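Type VI secretion system component (Escherichia coli O6, PDB 2P5Z) is a component of the type VI secretion apparatus that resembles the phage T4 tail proteins gp27 and gp5 and probably forms part of a phage-like puncturing device. Local coordinates at residues A[31-36]-A[350-355]; A[183-188]-A[206-211]; A[309-314]-A[364-369]; A[315-320]-A[358-363]; A[326-331]-A[341-346]. All coordinates share one frame; numbering follows the deposited sequence.

Contact 1: residues A[31-36]-A[350-355]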
# COMPACT_ATOMS: atom_id res chain seq x y z
N LEU A 31 -7.78 -32.50 -8.63
CA LEU A 31 -8.85 -32.33 -7.66
C LEU A 31 -9.63 -31.07 -7.96
O LEU A 31 -10.75 -31.14 -8.46
CB LEU A 31 -8.25 -32.24 -6.27
CG LEU A 31 -9.21 -32.23 -5.08
CD1 LEU A 31 -10.10 -33.45 -5.13
CD2 LEU A 31 -8.42 -32.22 -3.80
N THR A 32 -9.03 -29.92 -7.68
CA THR A 32 -9.65 -28.63 -8.01
C THR A 32 -8.64 -27.63 -8.58
O THR A 32 -7.43 -27.77 -8.38
CB THR A 32 -10.40 -28.03 -6.79
OG1 THR A 32 -11.16 -26.88 -7.19
CG2 THR A 32 -9.43 -27.66 -5.68
N PHE A 33 -9.13 -26.62 -9.30
CA PHE A 33 -8.26 -25.55 -9.75
C PHE A 33 -8.88 -24.16 -9.78
O PHE A 33 -10.08 -24.00 -9.92
CB PHE A 33 -7.62 -25.88 -11.10
CG PHE A 33 -8.49 -25.56 -12.28
CD1 PHE A 33 -9.26 -26.55 -12.86
CD2 PHE A 33 -8.53 -24.30 -12.82
CE1 PHE A 33 -10.05 -26.27 -13.97
CE2 PHE A 33 -9.33 -24.03 -13.91
CZ PHE A 33 -10.09 -25.01 -14.48
N GLU A 34 -8.00 -23.16 -9.70
CA GLU A 34 -8.37 -21.77 -9.87
C GLU A 34 -7.33 -21.12 -10.78
O GLU A 34 -6.13 -21.24 -10.53
CB GLU A 34 -8.40 -21.09 -8.51
CG GLU A 34 -9.30 -19.87 -8.46
CD GLU A 34 -10.09 -19.81 -7.16
OE1 GLU A 34 -9.74 -20.56 -6.22
OE2 GLU A 34 -11.05 -19.01 -7.09
N GLY A 35 -7.80 -20.48 -11.84
CA GLY A 35 -6.94 -19.82 -12.83
C GLY A 35 -7.26 -18.34 -13.07
O GLY A 35 -8.40 -17.92 -12.90
N ARG A 36 -6.25 -17.56 -13.45
CA ARG A 36 -6.41 -16.14 -13.80
C ARG A 36 -5.61 -15.84 -15.06
O ARG A 36 -4.43 -16.15 -15.15
CB ARG A 36 -5.98 -15.23 -12.64
CG ARG A 36 -6.98 -15.19 -11.46
CD ARG A 36 -6.35 -15.45 -10.05
NE ARG A 36 -5.47 -16.63 -10.01
CZ ARG A 36 -5.08 -17.26 -8.90
NH1 ARG A 36 -4.26 -18.31 -8.97
NH2 ARG A 36 -5.49 -16.84 -7.71
N THR A 350 -11.22 -18.38 -13.49
CA THR A 350 -11.46 -19.67 -14.11
C THR A 350 -11.44 -20.76 -13.04
O THR A 350 -10.63 -20.69 -12.11
CB THR A 350 -10.40 -19.83 -15.23
OG1 THR A 350 -11.01 -19.57 -16.49
CG2 THR A 350 -9.80 -21.16 -15.27
N SER A 351 -12.36 -21.72 -13.12
CA SER A 351 -12.49 -22.74 -12.06
C SER A 351 -13.15 -24.08 -12.46
O SER A 351 -13.92 -24.15 -13.41
CB SER A 351 -13.26 -22.18 -10.86
OG SER A 351 -12.65 -22.68 -9.68
N ALA A 352 -12.82 -25.12 -11.70
CA ALA A 352 -13.52 -26.40 -11.72
C ALA A 352 -13.12 -27.22 -10.52
O ALA A 352 -12.21 -26.84 -9.76
CB ALA A 352 -13.23 -27.18 -12.96
N ALA A 353 -13.82 -28.34 -10.37
CA ALA A 353 -13.49 -29.35 -9.38
C ALA A 353 -14.12 -30.61 -9.90
O ALA A 353 -14.92 -30.56 -10.84
CB ALA A 353 -14.05 -29.00 -8.02
N ARG A 354 -13.74 -31.75 -9.33
CA ARG A 354 -14.32 -33.04 -9.70
C ARG A 354 -15.85 -33.10 -9.49
O ARG A 354 -16.55 -33.77 -10.24
CB ARG A 354 -13.63 -34.16 -8.94
CG ARG A 354 -12.28 -34.56 -9.49
CD ARG A 354 -11.68 -35.68 -8.66
NE ARG A 354 -10.22 -35.62 -8.61
CZ ARG A 354 -9.49 -36.24 -7.70
NH1 ARG A 354 -10.09 -36.95 -6.75
NH2 ARG A 354 -8.17 -36.14 -7.71
N ASP A 355 -16.35 -32.36 -8.50
CA ASP A 355 -17.78 -32.26 -8.23
C ASP A 355 -18.43 -30.94 -8.67
O ASP A 355 -19.46 -30.57 -8.12
CB ASP A 355 -18.05 -32.45 -6.74
CG ASP A 355 -17.38 -31.39 -5.88
OD1 ASP A 355 -16.29 -30.92 -6.26
OD2 ASP A 355 -17.93 -31.04 -4.81

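Contact 2: residues A[183-188]-A[206-211]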
# COMPACT_ATOMS: atom_id res chain seq x y z
N GLY A 183 1.70 1.94 -24.87
CA GLY A 183 0.41 1.33 -25.15
C GLY A 183 0.43 0.05 -25.96
O GLY A 183 -0.54 -0.26 -26.65
N ILE A 184 1.54 -0.68 -25.90
CA ILE A 184 1.63 -1.99 -26.53
C ILE A 184 1.10 -3.00 -25.53
O ILE A 184 1.29 -2.87 -24.32
CB ILE A 184 3.10 -2.36 -26.94
CG1 ILE A 184 3.57 -1.50 -28.12
CG2 ILE A 184 3.26 -3.82 -27.36
CD1 ILE A 184 5.07 -1.63 -28.39
N TRP A 185 0.39 -4.01 -26.03
CA TRP A 185 -0.14 -5.03 -25.16
C TRP A 185 0.21 -6.42 -25.64
O TRP A 185 0.57 -6.62 -26.80
CB TRP A 185 -1.65 -4.90 -24.99
CG TRP A 185 -2.44 -4.87 -26.25
CD1 TRP A 185 -2.73 -3.77 -27.00
CD2 TRP A 185 -3.08 -5.97 -26.88
NE1 TRP A 185 -3.51 -4.13 -28.09
CE2 TRP A 185 -3.73 -5.48 -28.04
CE3 TRP A 185 -3.16 -7.34 -26.60
CZ2 TRP A 185 -4.47 -6.29 -28.90
CZ3 TRP A 185 -3.89 -8.16 -27.47
CH2 TRP A 185 -4.53 -7.63 -28.60
N PHE A 186 0.10 -7.38 -24.74
CA PHE A 186 0.33 -8.75 -25.11
C PHE A 186 -0.70 -9.77 -24.61
O PHE A 186 -1.42 -9.54 -23.63
CB PHE A 186 1.75 -9.19 -24.74
CG PHE A 186 2.08 -9.09 -23.28
CD1 PHE A 186 2.56 -7.90 -22.74
CD2 PHE A 186 1.97 -10.20 -22.45
CE1 PHE A 186 2.90 -7.81 -21.39
CE2 PHE A 186 2.30 -10.13 -21.09
CZ PHE A 186 2.80 -8.94 -20.56
N ARG A 187 -0.74 -10.91 -25.30
CA ARG A 187 -1.46 -12.06 -24.83
C ARG A 187 -0.64 -13.32 -25.07
O ARG A 187 0.35 -13.29 -25.79
CB ARG A 187 -2.81 -12.19 -25.53
CG ARG A 187 -2.74 -12.60 -26.98
CD ARG A 187 -4.08 -12.30 -27.60
NE ARG A 187 -4.12 -12.63 -29.02
CZ ARG A 187 -4.46 -13.83 -29.49
NH1 ARG A 187 -4.77 -14.82 -28.65
NH2 ARG A 187 -4.46 -14.02 -30.80
N PHE A 188 -1.10 -14.42 -24.49
CA PHE A 188 -0.44 -15.69 -24.65
C PHE A 188 -1.22 -16.55 -25.62
O PHE A 188 -2.44 -16.44 -25.71
CB PHE A 188 -0.25 -16.35 -23.30
CG PHE A 188 0.71 -15.62 -22.42
CD1 PHE A 188 2.06 -15.96 -22.41
CD2 PHE A 188 0.29 -14.58 -21.62
CE1 PHE A 188 2.94 -15.29 -21.62
CE2 PHE A 188 1.19 -13.89 -20.83
CZ PHE A 188 2.51 -14.25 -20.83
N SER A 206 -6.40 -4.85 -34.66
CA SER A 206 -6.11 -5.94 -35.59
C SER A 206 -5.39 -7.10 -34.90
O SER A 206 -5.07 -8.12 -35.53
CB SER A 206 -5.30 -5.43 -36.78
OG SER A 206 -4.01 -5.02 -36.36
N GLY A 207 -5.13 -6.97 -33.61
CA GLY A 207 -4.56 -8.06 -32.84
C GLY A 207 -5.59 -8.94 -32.20
O GLY A 207 -5.26 -10.02 -31.68
N TYR A 208 -6.84 -8.48 -32.23
CA TYR A 208 -7.96 -9.18 -31.61
C TYR A 208 -8.27 -10.43 -32.41
O TYR A 208 -8.14 -10.44 -33.63
CB TYR A 208 -9.21 -8.31 -31.60
CG TYR A 208 -9.14 -6.99 -30.85
CD1 TYR A 208 -8.09 -6.68 -29.99
CD2 TYR A 208 -10.18 -6.06 -30.97
CE1 TYR A 208 -8.07 -5.46 -29.30
CE2 TYR A 208 -10.17 -4.85 -30.28
CZ TYR A 208 -9.12 -4.55 -29.45
OH TYR A 208 -9.11 -3.35 -28.78
N GLU A 209 -8.68 -11.49 -31.74
CA GLU A 209 -9.05 -12.70 -32.44
C GLU A 209 -10.56 -12.78 -32.63
O GLU A 209 -11.33 -12.72 -31.67
CB GLU A 209 -8.50 -13.92 -31.72
CG GLU A 209 -8.62 -15.18 -32.54
CD GLU A 209 -8.05 -16.38 -31.83
OE1 GLU A 209 -8.56 -17.50 -32.07
OE2 GLU A 209 -7.11 -16.19 -31.03
N ARG A 210 -10.97 -12.92 -33.88
CA ARG A 210 -12.38 -12.98 -34.25
C ARG A 210 -12.72 -14.39 -34.76
O ARG A 210 -11.88 -15.04 -35.39
CB ARG A 210 -12.68 -11.92 -35.32
CG ARG A 210 -12.73 -10.51 -34.78
CD ARG A 210 -12.32 -9.50 -35.85
NE ARG A 210 -13.01 -8.22 -35.67
CZ ARG A 210 -14.06 -7.82 -36.39
NH1 ARG A 210 -14.54 -8.60 -37.35
NH2 ARG A 210 -14.62 -6.64 -36.15
N GLY A 211 -13.92 -14.89 -34.48
CA GLY A 211 -14.92 -14.20 -33.67
C GLY A 211 -16.03 -15.13 -33.26
O GLY A 211 -16.92 -15.43 -34.06

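Contact 3: residues A[309-314]-A[364-369]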
# COMPACT_ATOMS: atom_id res chain seq x y z
N GLU A 309 -10.98 2.28 -19.06
CA GLU A 309 -11.46 2.09 -17.69
C GLU A 309 -12.80 2.78 -17.42
O GLU A 309 -13.30 2.75 -16.30
CB GLU A 309 -10.40 2.53 -16.69
CG GLU A 309 -9.87 3.92 -16.95
CD GLU A 309 -8.69 4.29 -16.07
OE1 GLU A 309 -8.76 5.35 -15.41
OE2 GLU A 309 -7.69 3.53 -16.05
N GLN A 310 -13.38 3.38 -18.45
CA GLN A 310 -14.65 4.09 -18.36
C GLN A 310 -15.83 3.13 -18.52
O GLN A 310 -16.94 3.43 -18.12
CB GLN A 310 -14.74 5.13 -19.47
CG GLN A 310 -15.63 6.32 -19.16
CD GLN A 310 -15.94 7.16 -20.38
OE1 GLN A 310 -16.35 8.32 -20.25
NE2 GLN A 310 -15.76 6.59 -21.56
N ALA A 311 -15.58 1.98 -19.15
CA ALA A 311 -16.64 1.04 -19.45
C ALA A 311 -16.19 -0.40 -19.23
O ALA A 311 -15.57 -0.98 -20.12
CB ALA A 311 -17.11 1.22 -20.87
N ILE A 312 -16.51 -0.97 -18.08
CA ILE A 312 -16.20 -2.39 -17.85
C ILE A 312 -17.41 -3.32 -18.10
O ILE A 312 -18.50 -3.15 -17.51
CB ILE A 312 -15.55 -2.64 -16.47
CG1 ILE A 312 -14.32 -1.73 -16.30
CG2 ILE A 312 -15.12 -4.09 -16.33
CD1 ILE A 312 -13.76 -1.67 -14.85
N LEU A 313 -17.21 -4.28 -18.98
CA LEU A 313 -18.22 -5.27 -19.27
C LEU A 313 -17.86 -6.58 -18.58
O LEU A 313 -16.71 -7.03 -18.66
CB LEU A 313 -18.31 -5.46 -20.77
CG LEU A 313 -18.54 -4.13 -21.51
CD1 LEU A 313 -18.81 -4.38 -22.96
CD2 LEU A 313 -19.70 -3.35 -20.92
N LYS A 314 -18.82 -7.19 -17.89
CA LYS A 314 -18.59 -8.46 -17.24
C LYS A 314 -19.61 -9.54 -17.60
O LYS A 314 -20.64 -9.28 -18.21
CB LYS A 314 -18.51 -8.31 -15.73
CG LYS A 314 -17.29 -7.57 -15.22
CD LYS A 314 -17.01 -7.96 -13.78
CE LYS A 314 -16.35 -6.81 -13.02
NZ LYS A 314 -17.25 -5.60 -12.97
N ALA A 364 -14.32 -7.40 -19.72
CA ALA A 364 -14.28 -7.10 -21.15
C ALA A 364 -14.46 -5.60 -21.43
O ALA A 364 -14.83 -4.82 -20.55
CB ALA A 364 -15.35 -7.90 -21.89
N ILE A 365 -14.20 -5.20 -22.67
CA ILE A 365 -14.44 -3.82 -23.08
C ILE A 365 -15.16 -3.90 -24.42
O ILE A 365 -15.02 -4.90 -25.13
CB ILE A 365 -13.11 -2.93 -23.19
CG1 ILE A 365 -12.16 -3.44 -24.29
CG2 ILE A 365 -12.39 -2.76 -21.83
CD1 ILE A 365 -11.16 -2.41 -24.77
N PRO A 366 -15.98 -2.88 -24.76
CA PRO A 366 -16.67 -2.89 -26.05
C PRO A 366 -15.69 -2.84 -27.21
O PRO A 366 -14.61 -2.27 -27.06
CB PRO A 366 -17.45 -1.57 -26.05
CG PRO A 366 -17.52 -1.15 -24.63
CD PRO A 366 -16.32 -1.69 -23.95
N TYR A 367 -16.07 -3.45 -28.33
CA TYR A 367 -15.39 -3.18 -29.59
C TYR A 367 -15.71 -1.75 -29.99
O TYR A 367 -16.82 -1.25 -29.76
CB TYR A 367 -15.85 -4.15 -30.67
CG TYR A 367 -14.93 -4.21 -31.87
CD1 TYR A 367 -13.85 -5.08 -31.88
CD2 TYR A 367 -15.15 -3.40 -33.00
CE1 TYR A 367 -13.00 -5.16 -32.97
CE2 TYR A 367 -14.28 -3.47 -34.10
CZ TYR A 367 -13.20 -4.35 -34.07
OH TYR A 367 -12.31 -4.46 -35.13
N SER A 368 -14.73 -1.07 -30.58
CA SER A 368 -14.91 0.28 -31.07
C SER A 368 -13.91 0.48 -32.19
O SER A 368 -12.91 -0.24 -32.25
CB SER A 368 -14.66 1.31 -29.97
OG SER A 368 -15.01 2.62 -30.38
N GLU A 369 -14.19 1.41 -33.08
CA GLU A 369 -13.23 1.69 -34.15
C GLU A 369 -12.43 2.93 -33.86
O GLU A 369 -11.47 3.23 -34.55
CB GLU A 369 -13.93 1.80 -35.51
CG GLU A 369 -14.23 0.46 -36.17
CD GLU A 369 -15.09 0.60 -37.42
OE1 GLU A 369 -14.95 1.62 -38.14
OE2 GLU A 369 -15.90 -0.32 -37.68

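Contact 4: residues A[315-320]-A[358-363]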
# COMPACT_ATOMS: atom_id res chain seq x y z
N GLY A 315 -19.31 -10.77 -17.21
CA GLY A 315 -20.18 -11.88 -17.53
C GLY A 315 -19.66 -13.23 -17.06
O GLY A 315 -18.58 -13.31 -16.48
N GLN A 316 -20.45 -14.28 -17.30
CA GLN A 316 -20.08 -15.64 -16.93
C GLN A 316 -20.25 -16.58 -18.09
O GLN A 316 -21.05 -16.31 -18.99
CB GLN A 316 -20.91 -16.12 -15.75
CG GLN A 316 -20.26 -15.86 -14.44
CD GLN A 316 -21.25 -15.82 -13.33
OE1 GLN A 316 -22.23 -15.06 -13.39
NE2 GLN A 316 -21.02 -16.61 -12.29
N SER A 317 -19.49 -17.67 -18.08
CA SER A 317 -19.51 -18.61 -19.19
C SER A 317 -19.00 -20.01 -18.83
O SER A 317 -18.36 -20.21 -17.78
CB SER A 317 -18.69 -18.08 -20.36
OG SER A 317 -18.91 -18.88 -21.50
N THR A 318 -19.30 -20.95 -19.73
CA THR A 318 -18.81 -22.33 -19.64
C THR A 318 -17.93 -22.67 -20.84
O THR A 318 -17.41 -23.78 -20.92
CB THR A 318 -19.97 -23.37 -19.60
OG1 THR A 318 -20.86 -23.16 -20.70
CG2 THR A 318 -20.72 -23.29 -18.29
N SER A 319 -17.83 -21.74 -21.79
CA SER A 319 -16.95 -21.91 -22.96
C SER A 319 -15.49 -22.08 -22.57
O SER A 319 -14.94 -21.27 -21.84
CB SER A 319 -17.09 -20.73 -23.91
OG SER A 319 -16.06 -20.77 -24.89
N SER A 320 -14.86 -23.13 -23.07
CA SER A 320 -13.46 -23.41 -22.78
C SER A 320 -12.60 -22.69 -23.80
O SER A 320 -11.37 -22.66 -23.68
CB SER A 320 -13.22 -24.89 -22.93
OG SER A 320 -13.54 -25.30 -24.25
N TYR A 358 -16.58 -26.77 -15.12
CA TYR A 358 -15.98 -25.55 -15.62
C TYR A 358 -16.88 -24.34 -15.75
O TYR A 358 -17.90 -24.36 -16.44
CB TYR A 358 -15.27 -25.85 -16.94
CG TYR A 358 -14.46 -24.71 -17.51
CD1 TYR A 358 -14.91 -24.03 -18.63
CD2 TYR A 358 -13.25 -24.33 -16.95
CE1 TYR A 358 -14.18 -23.00 -19.18
CE2 TYR A 358 -12.51 -23.30 -17.49
CZ TYR A 358 -12.99 -22.64 -18.61
OH TYR A 358 -12.28 -21.61 -19.19
N GLU A 359 -16.45 -23.27 -15.09
CA GLU A 359 -17.15 -21.99 -15.12
C GLU A 359 -16.10 -20.89 -15.12
O GLU A 359 -15.08 -21.00 -14.43
CB GLU A 359 -18.04 -21.88 -13.88
CG GLU A 359 -18.98 -20.70 -13.88
CD GLU A 359 -20.11 -20.86 -12.89
OE1 GLU A 359 -20.76 -19.85 -12.57
OE2 GLU A 359 -20.35 -22.01 -12.44
N LEU A 360 -16.35 -19.82 -15.87
CA LEU A 360 -15.48 -18.65 -15.81
C LEU A 360 -16.23 -17.33 -15.71
O LEU A 360 -17.27 -17.19 -16.32
CB LEU A 360 -14.44 -18.63 -16.96
CG LEU A 360 -14.56 -18.35 -18.47
CD1 LEU A 360 -15.29 -19.46 -19.15
CD2 LEU A 360 -15.15 -16.98 -18.85
N THR A 361 -15.70 -16.38 -14.95
CA THR A 361 -16.19 -15.01 -15.03
C THR A 361 -15.22 -14.23 -15.94
O THR A 361 -14.01 -14.44 -15.87
CB THR A 361 -16.26 -14.33 -13.64
OG1 THR A 361 -14.93 -14.14 -13.15
CG2 THR A 361 -17.02 -15.19 -12.64
N PHE A 362 -15.73 -13.36 -16.81
CA PHE A 362 -14.85 -12.56 -17.64
C PHE A 362 -15.02 -11.05 -17.46
O PHE A 362 -16.10 -10.59 -17.18
CB PHE A 362 -14.98 -12.94 -19.11
CG PHE A 362 -16.30 -12.60 -19.75
CD1 PHE A 362 -16.52 -11.36 -20.35
CD2 PHE A 362 -17.33 -13.55 -19.81
CE1 PHE A 362 -17.74 -11.05 -20.96
CE2 PHE A 362 -18.54 -13.25 -20.43
CZ PHE A 362 -18.75 -12.00 -21.00
N THR A 363 -13.94 -10.29 -17.63
CA THR A 363 -14.06 -8.83 -17.78
C THR A 363 -13.85 -8.56 -19.25
O THR A 363 -13.29 -9.40 -19.95
CB THR A 363 -13.06 -8.03 -16.91
OG1 THR A 363 -11.72 -8.38 -17.29
CG2 THR A 363 -13.23 -8.34 -15.44

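Contact 5: residues A[326-331]-A[341-346]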
# COMPACT_ATOMS: atom_id res chain seq x y z
N LEU A 326 -9.70 -12.58 -27.32
CA LEU A 326 -10.83 -12.91 -28.19
C LEU A 326 -11.85 -11.79 -28.27
O LEU A 326 -12.24 -11.23 -27.25
CB LEU A 326 -11.54 -14.17 -27.71
CG LEU A 326 -11.22 -15.48 -28.44
CD1 LEU A 326 -9.81 -15.97 -28.12
CD2 LEU A 326 -12.24 -16.53 -28.06
N GLU A 327 -12.27 -11.46 -29.49
CA GLU A 327 -13.45 -10.63 -29.70
C GLU A 327 -14.64 -11.55 -29.88
O GLU A 327 -14.67 -12.35 -30.81
CB GLU A 327 -13.30 -9.74 -30.94
CG GLU A 327 -14.41 -8.69 -31.11
CD GLU A 327 -15.38 -8.96 -32.28
OE1 GLU A 327 -15.67 -7.99 -33.03
OE2 GLU A 327 -15.86 -10.11 -32.45
N ILE A 328 -15.61 -11.46 -28.98
CA ILE A 328 -16.81 -12.28 -29.12
C ILE A 328 -18.06 -11.43 -29.24
O ILE A 328 -18.05 -10.24 -28.92
CB ILE A 328 -16.97 -13.26 -27.96
CG1 ILE A 328 -17.40 -12.52 -26.69
CG2 ILE A 328 -15.68 -14.06 -27.75
CD1 ILE A 328 -18.19 -13.34 -25.73
N LYS A 329 -19.14 -12.04 -29.72
CA LYS A 329 -20.46 -11.40 -29.67
C LYS A 329 -21.48 -12.33 -29.05
O LYS A 329 -21.22 -13.52 -28.89
CB LYS A 329 -20.90 -10.90 -31.04
CG LYS A 329 -20.25 -11.60 -32.23
CD LYS A 329 -19.96 -10.64 -33.38
CE LYS A 329 -21.21 -9.90 -33.87
NZ LYS A 329 -21.40 -8.54 -33.26
N VAL A 330 -22.61 -11.76 -28.65
CA VAL A 330 -23.65 -12.51 -27.95
C VAL A 330 -24.94 -12.57 -28.78
O VAL A 330 -25.37 -11.56 -29.34
CB VAL A 330 -23.92 -11.91 -26.54
CG1 VAL A 330 -24.96 -12.71 -25.76
CG2 VAL A 330 -22.64 -11.84 -25.74
N GLN A 331 -25.55 -13.76 -28.87
CA GLN A 331 -26.84 -13.98 -29.54
C GLN A 331 -28.01 -13.21 -28.91
O GLN A 331 -28.69 -12.43 -29.58
CB GLN A 331 -27.17 -15.47 -29.58
CG GLN A 331 -27.88 -15.90 -30.85
CD GLN A 331 -26.96 -15.93 -32.06
OE1 GLN A 331 -25.96 -16.66 -32.07
NE2 GLN A 331 -27.29 -15.15 -33.09
N LYS A 341 -23.09 -5.84 -30.06
CA LYS A 341 -22.11 -5.19 -30.95
C LYS A 341 -20.81 -5.99 -31.08
O LYS A 341 -20.23 -6.06 -32.16
CB LYS A 341 -21.73 -3.79 -30.46
CG LYS A 341 -22.87 -2.85 -30.12
CD LYS A 341 -23.59 -2.31 -31.33
CE LYS A 341 -24.73 -1.40 -30.91
NZ LYS A 341 -25.44 -0.86 -32.09
N GLY A 342 -20.36 -6.58 -29.98
CA GLY A 342 -19.07 -7.26 -29.94
C GLY A 342 -18.23 -6.73 -28.79
O GLY A 342 -18.15 -5.52 -28.56
N VAL A 343 -17.64 -7.62 -28.01
CA VAL A 343 -16.83 -7.21 -26.87
C VAL A 343 -15.48 -7.88 -26.91
O VAL A 343 -15.35 -9.00 -27.42
CB VAL A 343 -17.52 -7.47 -25.49
CG1 VAL A 343 -18.94 -6.92 -25.49
CG2 VAL A 343 -17.51 -8.95 -25.10
N LEU A 344 -14.46 -7.20 -26.40
CA LEU A 344 -13.11 -7.74 -26.39
C LEU A 344 -12.82 -8.20 -24.99
O LEU A 344 -12.90 -7.40 -24.06
CB LEU A 344 -12.09 -6.68 -26.81
CG LEU A 344 -10.59 -6.99 -26.97
CD1 LEU A 344 -9.79 -6.72 -25.69
CD2 LEU A 344 -10.31 -8.40 -27.52
N ILE A 345 -12.49 -9.47 -24.85
CA ILE A 345 -12.19 -10.04 -23.55
C ILE A 345 -10.83 -9.59 -23.09
O ILE A 345 -9.83 -9.85 -23.76
CB ILE A 345 -12.17 -11.57 -23.59
CG1 ILE A 345 -13.44 -12.13 -24.26
CG2 ILE A 345 -11.91 -12.15 -22.19
CD1 ILE A 345 -14.75 -11.85 -23.50
N THR A 346 -10.80 -8.90 -21.94
CA THR A 346 -9.56 -8.44 -21.35
C THR A 346 -9.07 -9.37 -20.24
O THR A 346 -7.89 -9.35 -19.91
CB THR A 346 -9.69 -7.03 -20.76
OG1 THR A 346 -10.66 -7.04 -19.70
CG2 THR A 346 -10.13 -6.05 -21.84

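Contact 1: residues A[31-36]-A[350-355]
Thr32 to Gly35 pair with Ala353 back to Thr350 as antiparallel strands whose short axes approach to 4.7 Å at 175°. Phe33 and Ala352 form a hydrogen-bonded pair, and so do Gly35 and Thr350; Phe33 N to Ala352 O (3.1 Å, N-H...O 169°) and Gly35 N to Thr350 O are the firm bonds, while their return bonds are weak. Hydroxyls supplement this ladder. Thr32 OG1, anti to its backbone N (chi1 -171°), donates in the carbonyl plane to Ala352 O at 2.8 Å, giving that oxygen a second donor beside Phe33 N. Ser351 OG likewise donates to Phe33 O at 2.9 Å. The pairing joins strand 29-38 to strand 343-353 within the phage baseplate-hub fold; where strand 29-38 also pairs with strand 44-51, Leu31 and Thr32 both face Gln48, a classic beta bulge. The Phe33 ring has Ser351 C and Ala352 N over one face, toward the rim, and Thr350 CG2 at its edge, while Ala352 CB lies 3.5 Å from Phe33 CE1. Beyond the strand end Arg354 N donates to Leu31 O at 3.2 Å, and Leu31 CD1 sits over the centre of the Arg354 guanidinium, 3.8 Å from CZ. Arg354 NH2 also makes a salt bridge to Asp29 and a hydrogen bond to Thr50 OG1.

Contact 2: residues A[183-188]-A[206-211]
Trp185 and Tyr208 meet obliquely, their ring planes at 42° and the centroid of the indole six-membered ring 5.9 Å from that of the phenol. The indole presents its outer corner, with Trp185 CZ2 at 3.7 Å from Tyr208 CE1, and the touching indole atoms lie at the edge of the tyrosine ring. Tyr208 OH is hydrogen-bonded to Tyr373 N, the Tyr373 ring also meets Trp185 edge-to-face, and Tyr202 meets the indole as well. Farther along, Arg187 reaches out with an extended chain to form a salt bridge, NH2 to Glu209 OE2, long at 3.4 Å. That one carboxylate oxygen faces both terminal nitrogens, with Arg187 NH1 at 3.6 Å from Glu209 OE2, and the guanidinium and carboxylate planes are turned 50° apart; a long, weak ion pair with Glu200 also involves Arg187 NH2. Side chains of 183-188 thus meet side chains and the Gly207 carbonyl of 206-211, joining the three-stranded mixed sheet that holds strand 185-191 to the start of strand 209-214, within a fold consistent with the phage baseplate-hub family.

Contact 3: residues A[309-314]-A[364-369]
Leu313 and Ala364 form the one bridge between these segments, an antiparallel hydrogen-bonded pair with Leu313 N donating to Ala364 O at 2.9 Å (N-H...O 166°). The donor stands above the carbonyl plane, 38° out of it. Around this bond the packing is close. Leu313 CB lies 4.0 Å from Ala364 CB, and Leu313 CG, anti to its carbonyl carbon, is directed toward the proline that follows in the other strand. Leu313 and Pro366 cross at about a right angle, with Leu313 CD1 3.8 Å from Pro366 CD. Val343 and Phe339 close on Leu313 from elsewhere in the chain. Toward Ala311 the strands splay, their short axes crossing at 121°, and the touch thins: Ala311 CB is 4.3 Å from Pro366 CD, and Ala311 O is 4.0 Å from Ile365 CG2. Partly exposed Ile312 adds little, its side chain starting away from the other strand. Pro366, lacking an N-H, can offer no backbone donor to Ala311 O, which implies that beyond the Leu313 bridge this end of the pairing rests on loose van der Waals contact.

Contact 4: residues A[315-320]-A[358-363]
Gly315 and Phe362, then Ser317 and Leu360, are hydrogen-bonded pairs of antiparallel strands crossing at 148°. Gly315 O accepts from Phe362 N at 2.9 Å, whereas the return bond from Gly315 N to Phe362 O is weak. At the second pair both directions hold: Leu360 N to Ser317 O at 2.8 Å and Ser317 N to Leu360 O at 2.9 Å. Ser317 OG, anti to its backbone N (chi1 -170°), accepts from Ser319 N at 3.1 Å, an ST turn that bends the chain off the strand, and it is also hydrogen-bonded to Ala229 O. Thr318 OG1 is hydrogen-bonded to Ala229 N and Ser320 OG to Glu228 OE2. Ring contacts complete the pairing: Gly315 CA sits over one face of the Phe362 ring, offset to the rim, 3.9 Å from its centroid in a CH-pi contact. Carbonyl oxygens of Thr318 and Ser319 lie in plane at the Tyr358 ring edge, with Ser319 O 3.3 Å from Tyr358 CE1. Strand 230-237 flanks strand 311-317, bonded through Trp231 to Gln316, while strand 343-353 flanks strand 359-366, bonded through Thr349 and Ser351.

Contact 5: residues A[326-331]-A[341-346]
Glu327 and Ile328 pair antiparallel with Leu344 and Val343, the short strand axes crossing at 132° and approaching to 4.8 Å. Strands 326-330 and 343-353 are linked by the short helix 337-341, a strand-helix-strand connection within the hub-like beta fold. Ile328 and Val343 form a hydrogen-bonded pair with both bonds made, Val343 N to Ile328 O at 2.8 Å and Ile328 N to Val343 O at 2.9 Å; Ile345 N adds a nearly straight bond to Leu326 O (N-H...O 177°). On the face of Ile328 and Val343 the side chains cross obliquely, Ile328 CG1 lying 3.9 Å from Val343 CG2 and 4.2 Å from Ile345 CD1. Phe362 touches Ile345 from the next strand. Leu344 CG is anti to its backbone N (chi1 -176°), and CD2 comes 3.4 Å from Leu326 O. Gly342, leaving the helix with positive phi, brings its CA to 3.3 Å from Ile328 O in a CA-H...O contact. At the helix end the bent Lys329 chain brings NZ to Arg340 O by a hydrogen bond and, more weakly, to Lys341 O at 3.0 Å.

Strands 343-353 and 359-366 tie four of the contacts together. Contacts 1 and 5 use opposite ends of strand 343-353, their centres about 24 Å apart, whereas contacts 3 and 4 share both strands 311-317 and 359-366, with centres about 17 Å apart. Between strands 343-353 and 359-366, Ser351 N meets Glu359 O at 3.1 Å, joining contacts 1 and 4, and Leu344 N meets Ile365 O at 2.7 Å, joining contacts 5 and 3, whose centres are about 9 Å apart. Contact 2 is tied in through strand 209-214: Glu209 O lies 2.7 Å from Glu327 N of contact 5, and Tyr208 packs on Tyr367 of contact 3.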